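Local atomic coordinates of angiopoietin-related protein 6 (Homo sapiens, PDB entry 6Y43), a protein that belongs to the angiopoietin-like family of secreted proteins and probably acts through its fibrinogen-like globe domain, which carries a bound calcium ion. Residues Q52-Q55 with N60-T63; E78-L83 with K146-V151; L164-G169 with G197-E202. All blocks are in the same frame, centred on the assembly; numbering follows the deposited sequence.

Interaction 1 of 3, residues Q52-Q55 with N60-T63; sequences QRRQ and NFFT. With EDO (1,2-ethanediol), chain C; EDO (1,2-ethanediol), chain D.
A cation-pi stack of R54 on F61 joins the end of strand 48-54 to the loop that follows it, in the buried interior of the fibrinogen-like domain. The guanidinium lies almost flat over one face of the phenyl ring, the planes 15° apart, with R54 CZ 3.8 Å from the centroid of the F61 ring. The two side chains run past each other in opposite directions, and R54 CD adds a CH-pi contact over the same face. The closest approach is 3.4 Å, from R54 NE to F61 CE1. Turns at chi2 (-58°) and chi3 (-66°) bend the arginine chain so that its end lies along the ring. While F61 holds one face of the guanidinium, R54 NH1 donates to the carbonyl oxygens of G182 and L180, which would fix its rotation and satisfy a buried charge. An alanine here would remove the guanidinium, and would probably leave that face of F61 without its stacking partner and both carbonyls without this donor. Two further atoms approach the ring obliquely: R53 O lies 3.9 Å from F61 CZ, and Q52 NE2, which is bonded to N181 OD1, comes within 4.3 Å of F61 CE2. The ring thus lies against strand 48-54 and W80 of strand 79-80, with F72 of strand 72-73 edge-to-face, while F61 O accepts a hydrogen bond from Y68 OH of helix 65-70; Q52 and R54 pair through their backbones with M215 and A213 of strand 212-219.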
# COMPACT_ATOMS: atom_id res chain seq x y z
N GLN A 52 -1.93 2.98 -1.18
CA GLN A 52 -0.88 3.59 -0.39
C GLN A 52 0.07 4.25 -1.36
O GLN A 52 0.35 3.67 -2.42
CB GLN A 52 -0.12 2.54 0.43
CG GLN A 52 0.85 3.15 1.40
CD GLN A 52 2.29 3.13 0.91
OE1 GLN A 52 2.57 2.85 -0.25
NE2 GLN A 52 3.22 3.44 1.83
N ARG A 53 0.54 5.45 -1.03
CA ARG A 53 1.55 6.09 -1.88
C ARG A 53 2.41 7.03 -1.05
O ARG A 53 1.88 7.81 -0.25
CB ARG A 53 0.93 6.87 -3.03
CG ARG A 53 1.96 7.46 -3.96
CD ARG A 53 1.32 7.88 -5.29
NE ARG A 53 0.17 8.73 -5.05
CZ ARG A 53 -0.84 8.91 -5.90
NH1 ARG A 53 -0.86 8.31 -7.07
NH2 ARG A 53 -1.83 9.70 -5.54
N ARG A 54 3.71 6.95 -1.27
CA ARG A 54 4.71 7.86 -0.73
C ARG A 54 5.47 8.52 -1.86
O ARG A 54 5.86 7.85 -2.82
CB ARG A 54 5.74 7.14 0.12
CG ARG A 54 5.22 6.13 1.13
CD ARG A 54 4.26 6.79 2.09
NE ARG A 54 4.88 7.79 2.96
CZ ARG A 54 5.54 7.52 4.08
NH1 ARG A 54 5.72 6.27 4.47
NH2 ARG A 54 6.02 8.51 4.84
N GLN A 55 5.77 9.82 -1.72
CA GLN A 55 6.47 10.48 -2.81
C GLN A 55 7.09 11.82 -2.43
O GLN A 55 7.93 12.34 -3.18
CB GLN A 55 5.54 10.69 -4.00
CG GLN A 55 4.37 11.64 -3.71
CD GLN A 55 3.36 11.71 -4.85
OE1 GLN A 55 3.15 10.73 -5.57
NE2 GLN A 55 2.76 12.87 -5.04
N ASN A 60 1.91 12.85 7.39
CA ASN A 60 2.46 12.14 8.54
C ASN A 60 1.88 10.73 8.57
O ASN A 60 0.67 10.57 8.77
CB ASN A 60 2.11 12.90 9.82
CG ASN A 60 2.63 12.22 11.06
OD1 ASN A 60 1.99 12.27 12.12
ND2 ASN A 60 3.76 11.56 10.95
N PHE A 61 2.73 9.73 8.40
CA PHE A 61 2.33 8.33 8.51
C PHE A 61 2.56 7.77 9.90
O PHE A 61 2.17 6.62 10.17
CB PHE A 61 3.08 7.48 7.47
CG PHE A 61 2.43 7.48 6.10
CD1 PHE A 61 2.42 8.62 5.32
CD2 PHE A 61 1.82 6.32 5.63
CE1 PHE A 61 1.80 8.61 4.06
CE2 PHE A 61 1.21 6.30 4.36
CZ PHE A 61 1.19 7.43 3.60
N PHE A 62 3.16 8.54 10.80
CA PHE A 62 3.23 8.14 12.22
C PHE A 62 1.95 8.62 12.90
O PHE A 62 1.92 9.64 13.57
CB PHE A 62 4.47 8.71 12.88
CG PHE A 62 4.70 8.20 14.29
CD1 PHE A 62 5.12 6.91 14.48
CD2 PHE A 62 4.46 9.00 15.41
CE1 PHE A 62 5.34 6.40 15.77
CE2 PHE A 62 4.66 8.50 16.70
CZ PHE A 62 5.10 7.20 16.88
N THR A 63 0.86 7.87 12.72
CA THR A 63 -0.45 8.36 13.15
C THR A 63 -1.27 7.24 13.78
O THR A 63 -0.81 6.11 13.90
CB THR A 63 -1.20 9.01 11.99
OG1 THR A 63 -2.41 9.62 12.47
CG2 THR A 63 -1.54 8.02 10.91
C1 EDO C . 0.16 11.88 -8.13
O1 EDO C . 0.67 12.91 -7.26
C2 EDO C . 1.30 11.13 -8.79
O2 EDO C . 1.94 10.36 -7.77
C1 EDO D . 2.31 4.54 13.96
O1 EDO D . 2.49 3.21 14.47
C2 EDO D . 1.95 5.47 15.12
O2 EDO D . 0.72 5.02 15.71

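Interaction 2 of 3, residues E78-L83 with K146-V151; sequences EYWLGL and KPFSTV. With EDO (1,2-ethanediol), chain D.
L83 presses both its methyl groups onto one face of the F148 ring, the tight half of a buried, wholly apolar contact. CD2 of L83 makes a CH-pi contact, 3.8 Å from the centroid of the F148 ring and 14° off its normal, and L83 CD1 comes to 3.5 Å from F148 CD2. F148 reaches from its loop toward the start of helix 83-90, where G82 occupies the N-cap position, because chi1 (-158°) turns its ring away from the backbone N. The W80 side is looser. Its six-membered ring and that of F148 are inclined by only 25° but slid apart, their centroids 5.8 Å from each other, so they barely overlap; W80 CZ2 and F148 CZ are 4.0 Å apart. W80 is steadied elsewhere, by a hydrogen bond from its NE1 to Y68 O and an edge-to-face contact with the Y68 ring. Farther along the loop, V151 N makes two weak hydrogen bonds to an ethanediol molecule, probably from the crystallisation liquor. W65 of helix 65-70 also packs on F148. This small aromatic and aliphatic core connects the sheet and helix 83-90 to the long, irregular calcium-binding region found in fibrinogen-like domains.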
# COMPACT_ATOMS: atom_id res chain seq x y z
N GLU A 78 0.17 11.88 -1.41
CA GLU A 78 0.47 10.79 -0.49
C GLU A 78 -0.79 10.41 0.26
O GLU A 78 -1.56 11.29 0.70
CB GLU A 78 1.55 11.20 0.49
CG GLU A 78 2.91 11.38 -0.13
CD GLU A 78 4.00 11.44 0.94
OE1 GLU A 78 3.68 11.88 2.08
OE2 GLU A 78 5.14 11.05 0.66
N TYR A 79 -1.03 9.11 0.40
CA TYR A 79 -2.18 8.71 1.18
C TYR A 79 -2.13 7.24 1.55
O TYR A 79 -1.30 6.48 1.04
CB TYR A 79 -3.50 9.02 0.47
CG TYR A 79 -3.93 8.16 -0.71
CD1 TYR A 79 -3.46 8.44 -1.99
CD2 TYR A 79 -4.86 7.14 -0.57
CE1 TYR A 79 -3.90 7.71 -3.08
CE2 TYR A 79 -5.28 6.40 -1.65
CZ TYR A 79 -4.80 6.72 -2.91
OH TYR A 79 -5.24 6.01 -3.99
N TRP A 80 -3.03 6.89 2.47
CA TRP A 80 -3.30 5.53 2.92
C TRP A 80 -4.81 5.36 2.85
O TRP A 80 -5.55 6.06 3.55
CB TRP A 80 -2.82 5.34 4.36
CG TRP A 80 -3.20 4.05 5.01
CD1 TRP A 80 -4.14 3.85 5.98
CD2 TRP A 80 -2.59 2.76 4.77
NE1 TRP A 80 -4.19 2.51 6.33
CE2 TRP A 80 -3.24 1.83 5.60
CE3 TRP A 80 -1.58 2.31 3.91
CZ2 TRP A 80 -2.90 0.47 5.62
CZ3 TRP A 80 -1.26 0.96 3.91
CH2 TRP A 80 -1.92 0.06 4.77
N LEU A 81 -5.28 4.43 2.01
CA LEU A 81 -6.72 4.34 1.77
C LEU A 81 -7.48 3.96 3.03
O LEU A 81 -8.63 4.40 3.22
CB LEU A 81 -7.03 3.35 0.65
CG LEU A 81 -8.48 3.24 0.21
CD1 LEU A 81 -8.97 4.63 -0.28
CD2 LEU A 81 -8.65 2.18 -0.87
N GLY A 82 -6.88 3.12 3.88
CA GLY A 82 -7.48 2.69 5.13
C GLY A 82 -7.67 1.19 5.20
O GLY A 82 -8.09 0.55 4.23
N LEU A 83 -7.39 0.63 6.38
CA LEU A 83 -7.56 -0.80 6.56
C LEU A 83 -9.00 -1.23 6.33
O LEU A 83 -9.25 -2.29 5.74
CB LEU A 83 -7.11 -1.19 7.96
CG LEU A 83 -5.61 -1.01 8.22
CD1 LEU A 83 -5.37 -0.91 9.72
CD2 LEU A 83 -4.77 -2.10 7.60
N LYS A 146 0.69 -11.73 9.56
CA LYS A 146 0.97 -10.91 10.71
C LYS A 146 -0.14 -9.89 10.92
O LYS A 146 -0.73 -9.39 9.94
CB LYS A 146 2.31 -10.18 10.55
CG LYS A 146 3.55 -11.09 10.59
CD LYS A 146 3.72 -11.78 11.94
CE LYS A 146 4.75 -12.88 11.83
NZ LYS A 146 4.84 -13.65 13.13
N PRO A 147 -0.48 -9.59 12.16
CA PRO A 147 -1.49 -8.57 12.45
C PRO A 147 -0.93 -7.19 12.19
O PRO A 147 0.28 -6.99 12.14
CB PRO A 147 -1.79 -8.78 13.93
CG PRO A 147 -0.53 -9.34 14.49
CD PRO A 147 0.11 -10.15 13.40
N PHE A 148 -1.84 -6.23 12.01
CA PHE A 148 -1.44 -4.84 11.81
C PHE A 148 -1.17 -4.18 13.16
O PHE A 148 -2.03 -4.18 14.05
CB PHE A 148 -2.53 -4.08 11.04
CG PHE A 148 -2.02 -2.83 10.35
CD1 PHE A 148 -1.44 -2.91 9.10
CD2 PHE A 148 -2.18 -1.60 10.93
CE1 PHE A 148 -0.99 -1.77 8.45
CE2 PHE A 148 -1.74 -0.45 10.27
CZ PHE A 148 -1.14 -0.55 9.04
N SER A 149 0.02 -3.61 13.30
CA SER A 149 0.44 -2.91 14.51
C SER A 149 0.60 -1.41 14.27
O SER A 149 1.06 -0.97 13.21
CB SER A 149 1.80 -3.44 15.03
OG SER A 149 1.73 -4.72 15.60
N THR A 150 0.26 -0.63 15.31
CA THR A 150 0.67 0.77 15.41
C THR A 150 1.35 0.97 16.77
O THR A 150 1.40 0.06 17.59
CB THR A 150 -0.52 1.72 15.25
OG1 THR A 150 -1.51 1.44 16.25
CG2 THR A 150 -1.15 1.60 13.86
N VAL A 151 1.85 2.18 17.04
CA VAL A 151 2.69 2.33 18.24
C VAL A 151 1.95 1.99 19.54
O VAL A 151 2.55 1.41 20.47
CB VAL A 151 3.30 3.75 18.26
CG1 VAL A 151 2.24 4.79 18.51
CG2 VAL A 151 4.39 3.82 19.33
C1 EDO D . 2.31 4.54 13.96
O1 EDO D . 2.49 3.21 14.47
C2 EDO D . 1.95 5.47 15.12
O2 EDO D . 0.72 5.02 15.71

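Interaction 3 of 3, residues L164-G169 with G197-E202; sequences LYQRGG and GVYWAE. With EDO (1,2-ethanediol), chain D.
Q166 and Y199 meet at nearly a right angle, the amide of the glutamine arriving at the edge of the tyrosine ring near its plane. Amide and ring planes are inclined by 49°, and the meeting is confined to the side-chain ends. The modelled Q166 OE1 lies 2.7 Å from Y199 OH, but the amide is probably turned over. From the last turn of its helix, Q166 extends beyond CG toward the other segment. Y199 CG sits between its own backbone N and carbonyl carbon (chi1 75°), and this swings the phenol end toward the glutamine. The hydroxyl is hydrogen-bonded to A176 O, next to C175 of the C162-C175 disulfide. Just after Q166, R167 takes a positive phi and its NH1 donates back to L164 O at 2.9 Å. N179 links the two backbones, its ND2 bonding to Q166 O and G197 O. A HEPES molecule beside Q166 and an ethanediol near Y199, probably from the crystallisation liquor, may mark a pocket, consistent with those known in this region of fibrinogen-like domains. The contact joins the end of helix 162-166 to the loop leading to strand 212-219, where W200 packs on strands 95-102 and 108-118.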
# COMPACT_ATOMS: atom_id res chain seq x y z
N LEU A 164 7.29 1.81 17.13
CA LEU A 164 7.97 2.90 17.83
C LEU A 164 9.28 3.25 17.16
O LEU A 164 9.67 4.42 17.10
CB LEU A 164 8.21 2.49 19.29
CG LEU A 164 8.92 3.46 20.22
CD1 LEU A 164 8.08 4.69 20.45
CD2 LEU A 164 9.23 2.77 21.55
N TYR A 165 10.00 2.24 16.68
CA TYR A 165 11.30 2.48 16.08
C TYR A 165 11.22 2.68 14.58
O TYR A 165 12.00 3.48 14.04
CB TYR A 165 12.25 1.31 16.37
CG TYR A 165 12.40 0.99 17.85
CD1 TYR A 165 13.00 1.88 18.71
CD2 TYR A 165 11.92 -0.20 18.36
CE1 TYR A 165 13.13 1.59 20.07
CE2 TYR A 165 12.04 -0.51 19.71
CZ TYR A 165 12.64 0.39 20.55
OH TYR A 165 12.76 0.08 21.89
N GLN A 166 10.34 1.97 13.88
CA GLN A 166 10.30 2.08 12.42
C GLN A 166 9.21 3.01 11.92
O GLN A 166 9.21 3.35 10.74
CB GLN A 166 10.14 0.70 11.80
CG GLN A 166 11.32 -0.19 12.13
CD GLN A 166 11.42 -1.34 11.19
OE1 GLN A 166 12.32 -1.41 10.36
NE2 GLN A 166 10.49 -2.27 11.32
N ARG A 167 8.31 3.46 12.81
CA ARG A 167 7.47 4.66 12.69
C ARG A 167 6.28 4.51 11.75
O ARG A 167 5.62 5.50 11.47
CB ARG A 167 8.29 5.88 12.24
CG ARG A 167 9.62 6.07 12.95
CD ARG A 167 9.47 6.23 14.45
NE ARG A 167 8.75 7.45 14.78
CZ ARG A 167 8.54 7.89 16.02
NH1 ARG A 167 8.99 7.21 17.07
NH2 ARG A 167 7.87 9.02 16.20
N GLY A 168 5.95 3.30 11.29
CA GLY A 168 4.78 3.10 10.47
C GLY A 168 3.69 2.37 11.23
O GLY A 168 3.85 1.90 12.35
N GLY A 169 2.50 2.33 10.59
CA GLY A 169 1.54 1.27 10.85
C GLY A 169 1.83 0.17 9.84
O GLY A 169 1.98 0.44 8.65
N GLY A 197 13.26 4.11 7.50
CA GLY A 197 12.89 4.71 6.24
C GLY A 197 11.88 3.88 5.45
O GLY A 197 11.50 2.78 5.83
N VAL A 198 11.49 4.43 4.31
CA VAL A 198 10.59 3.76 3.39
C VAL A 198 11.40 2.74 2.60
O VAL A 198 11.97 3.06 1.55
CB VAL A 198 9.91 4.76 2.45
CG1 VAL A 198 9.06 4.03 1.45
CG2 VAL A 198 9.10 5.81 3.22
N TYR A 199 11.50 1.51 3.12
CA TYR A 199 12.46 0.56 2.59
C TYR A 199 11.86 -0.77 2.16
O TYR A 199 10.75 -1.16 2.53
CB TYR A 199 13.61 0.32 3.59
CG TYR A 199 13.37 -0.55 4.83
CD1 TYR A 199 13.27 -1.95 4.73
CD2 TYR A 199 13.35 0.01 6.09
CE1 TYR A 199 13.12 -2.75 5.88
CE2 TYR A 199 13.20 -0.78 7.24
CZ TYR A 199 13.09 -2.16 7.13
OH TYR A 199 12.97 -2.95 8.26
N TRP A 200 12.63 -1.43 1.32
CA TRP A 200 12.31 -2.73 0.74
C TRP A 200 13.64 -3.49 0.76
O TRP A 200 14.60 -3.09 0.09
CB TRP A 200 11.77 -2.56 -0.68
CG TRP A 200 11.10 -3.75 -1.27
CD1 TRP A 200 11.67 -4.67 -2.10
CD2 TRP A 200 9.72 -4.14 -1.12
NE1 TRP A 200 10.75 -5.61 -2.47
CE2 TRP A 200 9.54 -5.32 -1.89
CE3 TRP A 200 8.64 -3.63 -0.41
CZ2 TRP A 200 8.32 -5.98 -1.97
CZ3 TRP A 200 7.42 -4.28 -0.49
CH2 TRP A 200 7.27 -5.46 -1.26
N ALA A 201 13.72 -4.53 1.59
CA ALA A 201 15.02 -5.15 1.85
C ALA A 201 15.74 -5.54 0.57
O ALA A 201 16.96 -5.38 0.46
CB ALA A 201 14.85 -6.38 2.73
N GLU A 202 15.02 -6.12 -0.39
CA GLU A 202 15.66 -6.65 -1.57
C GLU A 202 15.78 -5.62 -2.70
O GLU A 202 16.21 -5.98 -3.81
CB GLU A 202 14.90 -7.89 -2.05
CG GLU A 202 15.84 -9.03 -2.45
CD GLU A 202 15.12 -10.24 -3.00
OE1 GLU A 202 14.24 -10.78 -2.25
OE2 GLU A 202 15.46 -10.63 -4.17
C1 EDO D . 2.31 4.54 13.96
O1 EDO D . 2.49 3.21 14.47
C2 EDO D . 1.95 5.47 15.12
O2 EDO D . 0.72 5.02 15.71

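In the fold
From the N terminus the three contacts follow in series, neither nested nor crossed. Interaction 1 closes the short loop after strand 48-54, and interaction 2 then spans 63 residues, bringing the loop that precedes helix 162-166 back to strand 79-80 and helix 83-90. Interaction 3 closes the segment between helix 162-166 and strand 212-219. Interactions 1 and 2 share the sheet, where strands 48-54 and 79-80 are neighbours and E78 OE2 accepts from Q55 N. F62 and R167 link interactions 1 and 3 by a cation-pi contact, while F148 packs against G169 between interactions 2 and 3. One ethanediol bonds to T63 O and G168 O, and weakly to V151 N, so it touches all three.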